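Transmembrane oligosaccharyl transferase (Archaeoglobus fulgidus, PDB 3WAJ) is a membrane protein of the STT3/AglB oligosaccharyl transferase family, in which a helical GT-C-type region is joined to a mixed alpha/beta globular part. Local coordinates at residues Ser610-Glu615 against Thr742-Tyr747; Leu673-Met678 against Leu682-Gly687; Ser710-Asn713 against Gln719-Gln722; Tyr726-Arg731 against Val736-Gly741. One frame throughout, in Å; residues are numbered along the deposited sequence.

All four contacts lie in the globular part of the chain, and helix 740-755 ties several of them together. Contacts 1 and 2 are buried, with centres about 10 Å apart, and they join through tyrosine hydroxyls set against backbone carbonyls: Tyr674 OH with Glu615 O, and Tyr675 OH with Tyr747 O. Contact 1 brings two carboxyl groups together, whereas contact 2 is chiefly aromatic and aliphatic. Contacts 3 and 4 share helix 717-732. Contact 3 lies at the surface and relies on one glutamine amide; contact 4, partly buried, combines an arginine, a glutamate and a water. Contacts 2, 3 and 4 all fall within the long loop that contact 1 closes.

Contact 1. Residues Ser610-Glu615 against Thr742-Tyr747; sequences SDIEME and TQEVLY
Glu615 and Glu744 mark the closest backbone approach, with CA atoms 7.7 Å apart; no clear hydrogen bond joins the two backbones, and side chains make the contact together with Glu615 O. The short helix 612-615, which follows strand 605-611 of the mixed sheet, starts with a capping box of Asp611 and Met614: Met614 N donates to Asp611 OD1 at 2.9 Å, with an N-H...O angle of 177°. This helix faces helix 740-755. Both glutamates hold CG anti to the backbone N and continue extended, which sends their acid groups toward each other between the helices. There Glu615 OE1 lies 2.7 Å from Glu744 OE2, with the carboxylate planes 81° apart; two acid oxygens this close suggest that one of the groups is probably protonated. Glu744 OE1 has its own partners, a hydrogen bond with Ser768 OG and a salt bridge to Lys748. Ile612 CD1 lies 3.8 Å from Glu744 OE2, its side chain crossing that of Glu744 at about a right angle. One turn further along helix 740-755, Tyr747 presents a ring edge to the end of the short helix, and Glu615 O lies in the ring plane, 3.6 Å from Tyr747 CE2.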
loop_
_atom_site.group_PDB
_atom_site.type_symbol
_atom_site.label_atom_id
_atom_site.label_comp_id
_atom_site.label_asym_id
_atom_site.label_seq_id
_atom_site.Cartn_x
_atom_site.Cartn_y
_atom_site.Cartn_z
ATOM N N SER A 610 -8.503 -0.995 -16.565
ATOM C CA SER A 610 -9.595 -0.591 -15.688
ATOM C C SER A 610 -10.234 -1.804 -15.046
ATOM O O SER A 610 -10.438 -2.842 -15.701
ATOM C CB SER A 610 -10.639 0.211 -16.484
ATOM O OG SER A 610 -11.867 0.332 -15.786
ATOM N N ASP A 611 -10.564 -1.687 -13.763
ATOM C CA ASP A 611 -11.182 -2.824 -13.088
ATOM C C ASP A 611 -12.531 -2.495 -12.452
ATOM O O ASP A 611 -12.968 -1.347 -12.464
ATOM C CB ASP A 611 -10.219 -3.535 -12.119
ATOM C CG ASP A 611 -10.146 -2.890 -10.751
ATOM O OD1 ASP A 611 -10.542 -1.705 -10.572
ATOM O OD2 ASP A 611 -9.650 -3.591 -9.844
ATOM N N ILE A 612 -13.201 -3.508 -11.920
ATOM C CA ILE A 612 -14.567 -3.303 -11.490
ATOM C C ILE A 612 -14.592 -2.434 -10.242
ATOM O O ILE A 612 -15.606 -1.812 -9.920
ATOM C CB ILE A 612 -15.287 -4.638 -11.273
ATOM C CG1 ILE A 612 -16.797 -4.398 -11.104
ATOM C CG2 ILE A 612 -14.681 -5.385 -10.071
ATOM C CD1 ILE A 612 -17.615 -5.658 -11.025
ATOM N N GLU A 613 -13.461 -2.374 -9.554
ATOM C CA GLU A 613 -13.372 -1.588 -8.330
ATOM C C GLU A 613 -13.293 -0.099 -8.664
ATOM O O GLU A 613 -13.973 0.724 -8.048
ATOM C CB GLU A 613 -12.178 -2.053 -7.486
ATOM C CG GLU A 613 -12.381 -3.440 -6.882
ATOM C CD GLU A 613 -11.285 -3.848 -5.909
ATOM O OE1 GLU A 613 -11.496 -4.821 -5.148
ATOM O OE2 GLU A 613 -10.213 -3.206 -5.913
ATOM N N MET A 614 -12.445 0.220 -9.634
ATOM C CA MET A 614 -12.409 1.540 -10.253
ATOM C C MET A 614 -13.787 1.992 -10.732
ATOM O O MET A 614 -14.166 3.152 -10.570
ATOM C CB MET A 614 -11.421 1.518 -11.420
ATOM C CG MET A 614 -9.961 1.435 -10.952
ATOM S SD MET A 614 -8.777 1.089 -12.264
ATOM C CE MET A 614 -9.148 2.476 -13.375
ATOM N N GLU A 615 -14.541 1.064 -11.311
ATOM C CA GLU A 615 -15.869 1.389 -11.810
ATOM C C GLU A 615 -16.822 1.665 -10.651
ATOM O O GLU A 615 -17.648 2.571 -10.716
ATOM C CB GLU A 615 -16.414 0.234 -12.671
ATOM C CG GLU A 615 -17.837 0.426 -13.185
ATOM C CD GLU A 615 -18.371 -0.816 -13.902
ATOM O OE1 GLU A 615 -18.446 -1.876 -13.251
ATOM O OE2 GLU A 615 -18.713 -0.743 -15.108
ATOM N N THR A 742 -22.787 -7.299 -9.114
ATOM C CA THR A 742 -24.180 -6.888 -9.008
ATOM C C THR A 742 -24.289 -5.356 -9.038
ATOM O O THR A 742 -25.207 -4.786 -9.657
ATOM C CB THR A 742 -24.821 -7.467 -7.754
ATOM O OG1 THR A 742 -24.840 -8.894 -7.870
ATOM C CG2 THR A 742 -26.234 -6.944 -7.576
ATOM N N GLN A 743 -23.347 -4.680 -8.399
ATOM C CA GLN A 743 -23.374 -3.217 -8.420
ATOM C C GLN A 743 -23.305 -2.694 -9.835
ATOM O O GLN A 743 -24.007 -1.747 -10.185
ATOM C CB GLN A 743 -22.239 -2.642 -7.587
ATOM C CG GLN A 743 -22.307 -3.019 -6.134
ATOM C CD GLN A 743 -21.287 -2.265 -5.332
ATOM O OE1 GLN A 743 -20.764 -1.257 -5.796
ATOM N NE2 GLN A 743 -20.984 -2.747 -4.128
ATOM N N GLU A 744 -22.451 -3.309 -10.647
ATOM C CA GLU A 744 -22.309 -2.894 -12.044
ATOM C C GLU A 744 -23.625 -3.141 -12.813
ATOM O O GLU A 744 -24.079 -2.286 -13.588
ATOM C CB GLU A 744 -21.149 -3.649 -12.702
ATOM C CG GLU A 744 -21.194 -3.645 -14.226
ATOM C CD GLU A 744 -20.029 -4.417 -14.849
ATOM O OE1 GLU A 744 -20.251 -5.168 -15.830
ATOM O OE2 GLU A 744 -18.885 -4.263 -14.359
ATOM N N VAL A 745 -24.231 -4.310 -12.583
ATOM C CA VAL A 745 -25.531 -4.624 -13.175
ATOM C C VAL A 745 -26.540 -3.549 -12.793
ATOM O O VAL A 745 -27.247 -3.028 -13.644
ATOM C CB VAL A 745 -26.049 -6.037 -12.774
ATOM C CG1 VAL A 745 -27.488 -6.200 -13.174
ATOM C CG2 VAL A 745 -25.208 -7.128 -13.449
ATOM N N LEU A 746 -26.581 -3.190 -11.515
ATOM C CA LEU A 746 -27.503 -2.151 -11.079
ATOM C C LEU A 746 -27.176 -0.760 -11.670
ATOM O O LEU A 746 -28.081 -0.005 -12.044
ATOM C CB LEU A 746 -27.591 -2.121 -9.552
ATOM C CG LEU A 746 -28.177 -3.398 -8.936
ATOM C CD1 LEU A 746 -28.257 -3.304 -7.403
ATOM C CD2 LEU A 746 -29.548 -3.689 -9.535
ATOM N N TYR A 747 -25.892 -0.426 -11.757
ATOM C CA TYR A 747 -25.465 0.823 -12.382
ATOM C C TYR A 747 -26.017 0.911 -13.796
ATOM O O TYR A 747 -26.526 1.957 -14.208
ATOM C CB TYR A 747 -23.942 0.860 -12.490
ATOM C CG TYR A 747 -23.215 1.288 -11.253
ATOM C CD1 TYR A 747 -23.841 1.304 -10.021
ATOM C CD2 TYR A 747 -21.897 1.704 -11.324
ATOM C CE1 TYR A 747 -23.164 1.719 -8.881
ATOM C CE2 TYR A 747 -21.210 2.128 -10.193
ATOM C CZ TYR A 747 -21.847 2.129 -8.976
ATOM O OH TYR A 747 -21.155 2.529 -7.846
#

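Contact 2. Residues Leu673-Met678 against Leu682-Gly687; sequences LYYSTM and LHLFDG
Leu682 N donates to Met678 O at 2.8 Å with an N-H...O angle of 152°, a regular i to i-4 helical bond. The leucine side chain folds back beside the same carbonyl, Leu682 CB being 3.2 Å from Met678 O. Met678 is bent at chi2 (-67°) and chi3 (-62°), which turns its methyl CE against Leu682 CD1 at 3.6 Å; Phe587 touches both side chains. This is the first turn of helix 678-684, which begins after the N-cap Thr677. Thr677 OG1 caps Ala680 N and also donates to Tyr674 O at 2.8 Å, joining the helix start to the preceding turn. A wider pi-type turn spans 682-684. There Leu684 divides its branches: CD1 comes to the edge of the Tyr674 ring, while CD2 meets the edge of Tyr675, 4.1 Å from its CE1, and also lies over the centre of the Phe685 ring, 3.7 Å above the plane. Phe685 next crosses Tyr675 at about a right angle, its CZ 3.9 Å from Tyr675 CD1, and Tyr751 meets the phenylalanine edge-to-face. Asp686 turns to salt bridges with Lys772 and Arg805.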
loop_
_atom_site.group_PDB
_atom_site.type_symbol
_atom_site.label_atom_id
_atom_site.label_comp_id
_atom_site.label_asym_id
_atom_site.label_seq_id
_atom_site.Cartn_x
_atom_site.Cartn_y
_atom_site.Cartn_z
ATOM N N LEU A 673 -23.877 12.574 -14.319
ATOM C CA LEU A 673 -22.484 12.955 -14.554
ATOM C C LEU A 673 -21.547 11.753 -14.684
ATOM O O LEU A 673 -20.754 11.670 -15.621
ATOM C CB LEU A 673 -21.994 13.855 -13.437
ATOM C CG LEU A 673 -21.371 15.144 -13.948
ATOM C CD1 LEU A 673 -22.411 15.954 -14.717
ATOM C CD2 LEU A 673 -20.844 15.922 -12.772
ATOM N N TYR A 674 -21.649 10.829 -13.737
ATOM C CA TYR A 674 -20.858 9.606 -13.757
ATOM C C TYR A 674 -20.813 8.954 -15.153
ATOM O O TYR A 674 -19.731 8.645 -15.676
ATOM C CB TYR A 674 -21.398 8.643 -12.686
ATOM C CG TYR A 674 -20.793 7.253 -12.710
ATOM C CD1 TYR A 674 -21.350 6.241 -13.498
ATOM C CD2 TYR A 674 -19.666 6.951 -11.946
ATOM C CE1 TYR A 674 -20.806 4.969 -13.528
ATOM C CE2 TYR A 674 -19.106 5.675 -11.971
ATOM C CZ TYR A 674 -19.691 4.690 -12.758
ATOM O OH TYR A 674 -19.155 3.424 -12.794
ATOM N N TYR A 675 -21.984 8.797 -15.776
ATOM C CA TYR A 675 -22.061 8.114 -17.061
ATOM C C TYR A 675 -21.321 8.801 -18.209
ATOM O O TYR A 675 -21.142 8.219 -19.282
ATOM C CB TYR A 675 -23.515 7.792 -17.406
ATOM C CG TYR A 675 -24.106 6.866 -16.371
ATOM C CD1 TYR A 675 -23.943 5.490 -16.474
ATOM C CD2 TYR A 675 -24.780 7.368 -15.257
ATOM C CE1 TYR A 675 -24.469 4.643 -15.521
ATOM C CE2 TYR A 675 -25.302 6.528 -14.300
ATOM C CZ TYR A 675 -25.146 5.168 -14.436
ATOM O OH TYR A 675 -25.674 4.317 -13.480
ATOM N N SER A 676 -20.860 10.021 -17.958
ATOM C CA SER A 676 -20.041 10.746 -18.928
ATOM C C SER A 676 -18.538 10.622 -18.673
ATOM O O SER A 676 -17.728 11.020 -19.499
ATOM C CB SER A 676 -20.419 12.220 -18.939
ATOM O OG SER A 676 -21.659 12.366 -19.569
ATOM N N THR A 677 -18.163 10.083 -17.527
ATOM C CA THR A 677 -16.747 9.973 -17.210
ATOM C C THR A 677 -16.107 8.894 -18.063
ATOM O O THR A 677 -16.801 7.971 -18.530
ATOM C CB THR A 677 -16.527 9.662 -15.729
ATOM O OG1 THR A 677 -16.993 8.332 -15.457
ATOM C CG2 THR A 677 -17.273 10.683 -14.876
ATOM N N MET A 678 -14.793 9.011 -18.255
ATOM C CA MET A 678 -14.027 7.986 -18.954
ATOM C C MET A 678 -14.140 6.635 -18.263
ATOM O O MET A 678 -14.202 5.598 -18.925
ATOM C CB MET A 678 -12.554 8.380 -19.058
ATOM C CG MET A 678 -12.273 9.384 -20.128
ATOM S SD MET A 678 -12.540 8.720 -21.791
ATOM C CE MET A 678 -11.311 7.412 -21.781
ATOM N N LEU A 682 -15.482 3.548 -20.363
ATOM C CA LEU A 682 -14.568 2.433 -20.534
ATOM C C LEU A 682 -15.115 1.149 -19.901
ATOM O O LEU A 682 -15.329 0.141 -20.575
ATOM C CB LEU A 682 -13.190 2.783 -19.945
ATOM C CG LEU A 682 -12.357 3.730 -20.818
ATOM C CD1 LEU A 682 -11.128 4.276 -20.065
ATOM C CD2 LEU A 682 -11.924 3.010 -22.097
ATOM N N HIS A 683 -15.360 1.180 -18.600
ATOM C CA HIS A 683 -15.699 -0.056 -17.936
ATOM C C HIS A 683 -17.167 -0.407 -18.067
ATOM O O HIS A 683 -17.501 -1.586 -18.205
ATOM C CB HIS A 683 -15.261 -0.074 -16.473
ATOM C CG HIS A 683 -14.946 -1.447 -15.979
ATOM N ND1 HIS A 683 -13.656 -1.869 -15.731
ATOM C CD2 HIS A 683 -15.750 -2.501 -15.715
ATOM C CE1 HIS A 683 -13.687 -3.129 -15.326
ATOM N NE2 HIS A 683 -14.945 -3.536 -15.309
ATOM N N LEU A 684 -18.046 0.594 -18.031
ATOM C CA LEU A 684 -19.482 0.303 -18.035
ATOM C C LEU A 684 -19.998 0.143 -19.460
ATOM O O LEU A 684 -20.692 -0.817 -19.760
ATOM C CB LEU A 684 -20.284 1.356 -17.265
ATOM C CG LEU A 684 -21.730 0.967 -16.917
ATOM C CD1 LEU A 684 -22.023 1.216 -15.457
ATOM C CD2 LEU A 684 -22.752 1.693 -17.796
ATOM N N PHE A 685 -19.632 1.065 -20.345
ATOM C CA PHE A 685 -20.067 0.985 -21.740
ATOM C C PHE A 685 -19.085 0.232 -22.652
ATOM O O PHE A 685 -19.274 0.204 -23.873
ATOM C CB PHE A 685 -20.344 2.396 -22.301
ATOM C CG PHE A 685 -21.429 3.143 -21.564
ATOM C CD1 PHE A 685 -22.772 2.865 -21.799
ATOM C CD2 PHE A 685 -21.109 4.118 -20.642
ATOM C CE1 PHE A 685 -23.774 3.553 -21.122
ATOM C CE2 PHE A 685 -22.101 4.807 -19.963
ATOM C CZ PHE A 685 -23.436 4.522 -20.205
ATOM N N ASP A 686 -18.045 -0.367 -22.063
ATOM C CA ASP A 686 -17.078 -1.168 -22.818
ATOM C C ASP A 686 -16.390 -0.358 -23.905
ATOM O O ASP A 686 -15.959 -0.886 -24.927
ATOM C CB ASP A 686 -17.752 -2.444 -23.387
ATOM C CG ASP A 686 -18.139 -3.442 -22.283
ATOM O OD1 ASP A 686 -17.305 -3.662 -21.369
ATOM O OD2 ASP A 686 -19.291 -3.952 -22.298
ATOM N N GLY A 687 -16.305 0.941 -23.667
ATOM C CA GLY A 687 -15.611 1.841 -24.561
ATOM C C GLY A 687 -16.486 2.363 -25.676
ATOM O O GLY A 687 -15.993 3.010 -26.598
#

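Contact 3. Residues Ser710-Asn713 against Gln719-Gln722; sequences SQVN and QVLQ
Asn713 N donates to Gln719 OE1 at 2.9 Å with an N-H...O angle of 165°, the shorter and straighter of two bonds made by one side-chain amide. The donor lies above the carbonyl plane of the glutamine, 40° out of it, so the bond is straight at the hydrogen but off the usual acceptor direction. The other end of the amide, Gln719 NE2, reaches Gln711 O at 3.1 Å in a weak bond. The amide thus spans Val712, using the peptide groups on both its flanks, and Gln719 OE1 comes within 3.5 Å of Val712 CA. Gln719 gets there because CG stands anti to the backbone N (chi1 -156°) and the chain beyond is extended, running past Val712 in the opposite sense. Beside the polar bridge is a small apolar patch: Val712 CG1 meets Val720 CG2 at 4.0 Å, the two side chains crossing at about a right angle. The same Val720 CG2 also lies 3.8 Å from Asn713 O. The arrangement is a surface loop folded back on the first part of the helix that follows it. It links helix 703-708 to helix 717-732, whose Val720 also packs against Val745 of helix 740-755.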
loop_
_atom_site.group_PDB
_atom_site.type_symbol
_atom_site.label_atom_id
_atom_site.label_comp_id
_atom_site.label_asym_id
_atom_site.label_seq_id
_atom_site.Cartn_x
_atom_site.Cartn_y
_atom_site.Cartn_z
ATOM N N SER A 710 -23.870 -20.534 -13.926
ATOM C CA SER A 710 -24.233 -21.943 -14.040
ATOM C C SER A 710 -25.747 -22.159 -13.910
ATOM O O SER A 710 -26.234 -23.241 -14.189
ATOM C CB SER A 710 -23.512 -22.762 -12.982
ATOM O OG SER A 710 -24.096 -22.524 -11.725
ATOM N N GLN A 711 -26.487 -21.144 -13.466
ATOM C CA GLN A 711 -27.951 -21.204 -13.479
ATOM C C GLN A 711 -28.555 -20.013 -14.204
ATOM O O GLN A 711 -29.748 -19.980 -14.468
ATOM C CB GLN A 711 -28.519 -21.261 -12.064
ATOM C CG GLN A 711 -28.110 -22.476 -11.260
ATOM C CD GLN A 711 -28.046 -22.174 -9.777
ATOM O OE1 GLN A 711 -27.204 -21.388 -9.330
ATOM N NE2 GLN A 711 -28.942 -22.786 -9.006
ATOM N N VAL A 712 -27.733 -19.025 -14.524
ATOM C CA VAL A 712 -28.251 -17.809 -15.123
ATOM C C VAL A 712 -27.636 -17.667 -16.492
ATOM O O VAL A 712 -26.430 -17.853 -16.655
ATOM C CB VAL A 712 -27.931 -16.568 -14.257
ATOM C CG1 VAL A 712 -28.146 -15.273 -15.050
ATOM C CG2 VAL A 712 -28.758 -16.580 -12.965
ATOM N N ASN A 713 -28.464 -17.382 -17.492
ATOM C CA ASN A 713 -27.940 -17.071 -18.811
ATOM C C ASN A 713 -27.538 -15.586 -18.866
ATOM O O ASN A 713 -28.392 -14.693 -18.824
ATOM C CB ASN A 713 -28.977 -17.382 -19.876
ATOM C CG ASN A 713 -28.476 -17.089 -21.277
ATOM O OD1 ASN A 713 -27.271 -16.998 -21.510
ATOM N ND2 ASN A 713 -29.399 -16.937 -22.216
ATOM N N GLN A 719 -33.302 -12.163 -16.595
ATOM C CA GLN A 719 -32.813 -13.115 -15.591
ATOM C C GLN A 719 -31.622 -12.523 -14.835
ATOM O O GLN A 719 -31.553 -12.631 -13.610
ATOM C CB GLN A 719 -32.449 -14.471 -16.226
ATOM C CG GLN A 719 -32.507 -15.626 -15.235
ATOM C CD GLN A 719 -31.897 -16.928 -15.770
ATOM O OE1 GLN A 719 -31.240 -16.939 -16.809
ATOM N NE2 GLN A 719 -32.110 -18.027 -15.046
ATOM N N VAL A 720 -30.699 -11.886 -15.563
ATOM C CA VAL A 720 -29.563 -11.230 -14.924
ATOM C C VAL A 720 -30.073 -10.199 -13.915
ATOM O O VAL A 720 -29.723 -10.248 -12.731
ATOM C CB VAL A 720 -28.615 -10.556 -15.940
ATOM C CG1 VAL A 720 -27.717 -9.539 -15.234
ATOM C CG2 VAL A 720 -27.766 -11.606 -16.681
ATOM N N LEU A 721 -30.931 -9.295 -14.377
ATOM C CA LEU A 721 -31.465 -8.239 -13.513
ATOM C C LEU A 721 -32.244 -8.766 -12.296
ATOM O O LEU A 721 -32.036 -8.309 -11.176
ATOM C CB LEU A 721 -32.342 -7.281 -14.321
ATOM C CG LEU A 721 -33.009 -6.194 -13.486
ATOM C CD1 LEU A 721 -31.963 -5.238 -12.920
ATOM C CD2 LEU A 721 -34.081 -5.453 -14.289
ATOM N N GLN A 722 -33.126 -9.737 -12.501
ATOM C CA GLN A 722 -33.875 -10.296 -11.375
ATOM C C GLN A 722 -32.984 -10.977 -10.357
ATOM O O GLN A 722 -33.270 -10.954 -9.164
ATOM C CB GLN A 722 -34.967 -11.266 -11.858
ATOM C CG GLN A 722 -35.969 -10.640 -12.818
ATOM C CD GLN A 722 -36.410 -9.232 -12.397
ATOM O OE1 GLN A 722 -36.584 -8.932 -11.199
ATOM N NE2 GLN A 722 -36.608 -8.369 -13.388
#

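Contact 4. Residues Tyr726-Arg731 against Val736-Gly741; sequences YEAVMR and VSPTMG
The guanidinium of Arg731 carries the methyl CG2 of Thr739 over one face, 3.4 Å above the plane and displaced toward the rim, while Ser737 O lies at its edge. Arg731 NE donates to Ser737 O at 3.0 Å with an N-H...O angle of 147°; the bend at chi3 (87°) swings the group back along the 736-739 backbone. Val736 CG2 approaches obliquely, 3.6 Å from Arg731 NE. The second flat group, the Glu727 carboxylate, is approached nearly head-on at OE1 by Thr739 N, at 2.8 Å. Thr739 OG1 also lies close to that oxygen. Glu727 OE2 is engaged by Thr742 OG1 and Tyr708 OH, so both carboxylate oxygens are held and the group's rotation is probably fixed. Between these polar sites Pro738 CG rests on Ala728 CB at 3.9 Å. The backbones are joined where the turn opens: Val736 N donates to Arg731 O at 3.1 Å. A water donates to Ala728 O and to Val736 O, the latter at 3.0 Å, bridging two carbonyls that cannot bond each other. The whole is a pair of consecutive helices joined by a short loop, in which the last turns of helix 717-732 hold the linker and Glu727 grips the backbone N of Thr739, the N-cap residue of helix 740-755.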
loop_
_atom_site.group_PDB
_atom_site.type_symbol
_atom_site.label_atom_id
_atom_site.label_comp_id
_atom_site.label_asym_id
_atom_site.label_seq_id
_atom_site.Cartn_x
_atom_site.Cartn_y
_atom_site.Cartn_z
ATOM N N TYR A 726 -32.535 -9.405 -6.500
ATOM C CA TYR A 726 -32.726 -10.343 -5.403
ATOM C C TYR A 726 -31.527 -10.338 -4.462
ATOM O O TYR A 726 -31.691 -10.269 -3.242
ATOM C CB TYR A 726 -32.960 -11.760 -5.941
ATOM C CG TYR A 726 -33.284 -12.755 -4.860
ATOM C CD1 TYR A 726 -34.585 -12.928 -4.421
ATOM C CD2 TYR A 726 -32.288 -13.519 -4.269
ATOM C CE1 TYR A 726 -34.895 -13.856 -3.427
ATOM C CE2 TYR A 726 -32.589 -14.442 -3.273
ATOM C CZ TYR A 726 -33.893 -14.605 -2.862
ATOM O OH TYR A 726 -34.193 -15.516 -1.874
ATOM N N GLU A 727 -30.322 -10.420 -5.024
ATOM C CA GLU A 727 -29.105 -10.370 -4.206
ATOM C C GLU A 727 -29.063 -9.080 -3.396
ATOM O O GLU A 727 -28.710 -9.080 -2.212
ATOM C CB GLU A 727 -27.849 -10.454 -5.084
ATOM C CG GLU A 727 -26.539 -10.511 -4.294
ATOM C CD GLU A 727 -25.317 -10.030 -5.092
ATOM O OE1 GLU A 727 -24.780 -8.951 -4.745
ATOM O OE2 GLU A 727 -24.892 -10.727 -6.055
ATOM N N ALA A 728 -29.449 -7.979 -4.032
ATOM C CA ALA A 728 -29.325 -6.669 -3.390
ATOM C C ALA A 728 -30.256 -6.578 -2.175
ATOM O O ALA A 728 -29.833 -6.228 -1.074
ATOM C CB ALA A 728 -29.608 -5.547 -4.389
ATOM N N VAL A 729 -31.523 -6.919 -2.389
ATOM C CA VAL A 729 -32.527 -6.833 -1.344
ATOM C C VAL A 729 -32.174 -7.791 -0.232
ATOM O O VAL A 729 -32.244 -7.444 0.946
ATOM C CB VAL A 729 -33.909 -7.178 -1.897
ATOM C CG1 VAL A 729 -34.931 -7.241 -0.777
ATOM C CG2 VAL A 729 -34.312 -6.145 -2.943
ATOM N N MET A 730 -31.789 -9.003 -0.620
ATOM C CA MET A 730 -31.340 -9.993 0.339
ATOM C C MET A 730 -30.250 -9.428 1.252
ATOM O O MET A 730 -30.376 -9.518 2.467
ATOM C CB MET A 730 -30.829 -11.249 -0.365
ATOM C CG MET A 730 -30.215 -12.268 0.594
ATOM S SD MET A 730 -28.628 -12.936 0.039
ATOM C CE MET A 730 -27.895 -13.343 1.620
ATOM N N ARG A 731 -29.201 -8.835 0.675
ATOM C CA ARG A 731 -28.090 -8.319 1.473
ATOM C C ARG A 731 -28.481 -7.057 2.231
ATOM O O ARG A 731 -27.939 -6.762 3.287
ATOM C CB ARG A 731 -26.842 -8.084 0.596
ATOM C CG ARG A 731 -26.199 -9.384 0.093
ATOM C CD ARG A 731 -25.226 -9.164 -1.042
ATOM N NE ARG A 731 -23.894 -8.854 -0.548
ATOM C CZ ARG A 731 -22.875 -9.705 -0.539
ATOM N NH1 ARG A 731 -23.019 -10.921 -1.035
ATOM N NH2 ARG A 731 -21.704 -9.324 -0.054
ATOM N N VAL A 736 -25.793 -4.834 4.396
ATOM C CA VAL A 736 -24.628 -4.826 3.511
ATOM C C VAL A 736 -24.997 -4.594 2.046
ATOM O O VAL A 736 -26.142 -4.800 1.622
ATOM C CB VAL A 736 -23.707 -6.074 3.666
ATOM C CG1 VAL A 736 -23.845 -6.681 5.063
ATOM C CG2 VAL A 736 -24.005 -7.100 2.607
ATOM N N SER A 737 -24.013 -4.147 1.281
ATOM C CA SER A 737 -24.257 -3.711 -0.078
ATOM C C SER A 737 -24.009 -4.883 -1.035
ATOM O O SER A 737 -23.464 -5.916 -0.618
ATOM C CB SER A 737 -23.380 -2.496 -0.389
ATOM O OG SER A 737 -22.061 -2.894 -0.666
ATOM N N PRO A 738 -24.447 -4.757 -2.302
ATOM C CA PRO A 738 -24.297 -5.917 -3.198
ATOM C C PRO A 738 -22.842 -6.163 -3.591
ATOM O O PRO A 738 -22.016 -5.238 -3.470
ATOM C CB PRO A 738 -25.086 -5.506 -4.452
ATOM C CG PRO A 738 -25.976 -4.328 -4.007
ATOM C CD PRO A 738 -25.177 -3.638 -2.941
ATOM N N THR A 739 -22.539 -7.386 -4.049
ATOM C CA THR A 739 -21.236 -7.693 -4.642
ATOM C C THR A 739 -21.010 -6.776 -5.834
ATOM O O THR A 739 -21.970 -6.341 -6.482
ATOM C CB THR A 739 -21.137 -9.157 -5.113
ATOM O OG1 THR A 739 -22.127 -9.391 -6.118
ATOM C CG2 THR A 739 -21.329 -10.138 -3.945
ATOM N N MET A 740 -19.749 -6.507 -6.143
ATOM C CA MET A 740 -19.424 -5.497 -7.151
ATOM C C MET A 740 -19.991 -5.784 -8.543
ATOM O O MET A 740 -20.431 -4.866 -9.239
ATOM C CB MET A 740 -17.917 -5.251 -7.193
ATOM C CG MET A 740 -17.449 -4.410 -6.015
ATOM S SD MET A 740 -15.662 -4.209 -5.906
ATOM C CE MET A 740 -15.188 -5.951 -5.785
ATOM N N GLY A 741 -19.989 -7.051 -8.942
ATOM C CA GLY A 741 -20.631 -7.459 -10.184
ATOM C C GLY A 741 -22.106 -7.088 -10.230
ATOM O O GLY A 741 -22.629 -6.605 -11.250
HETATM O O HOH W 1 -27.552 -4.632 -1.066
#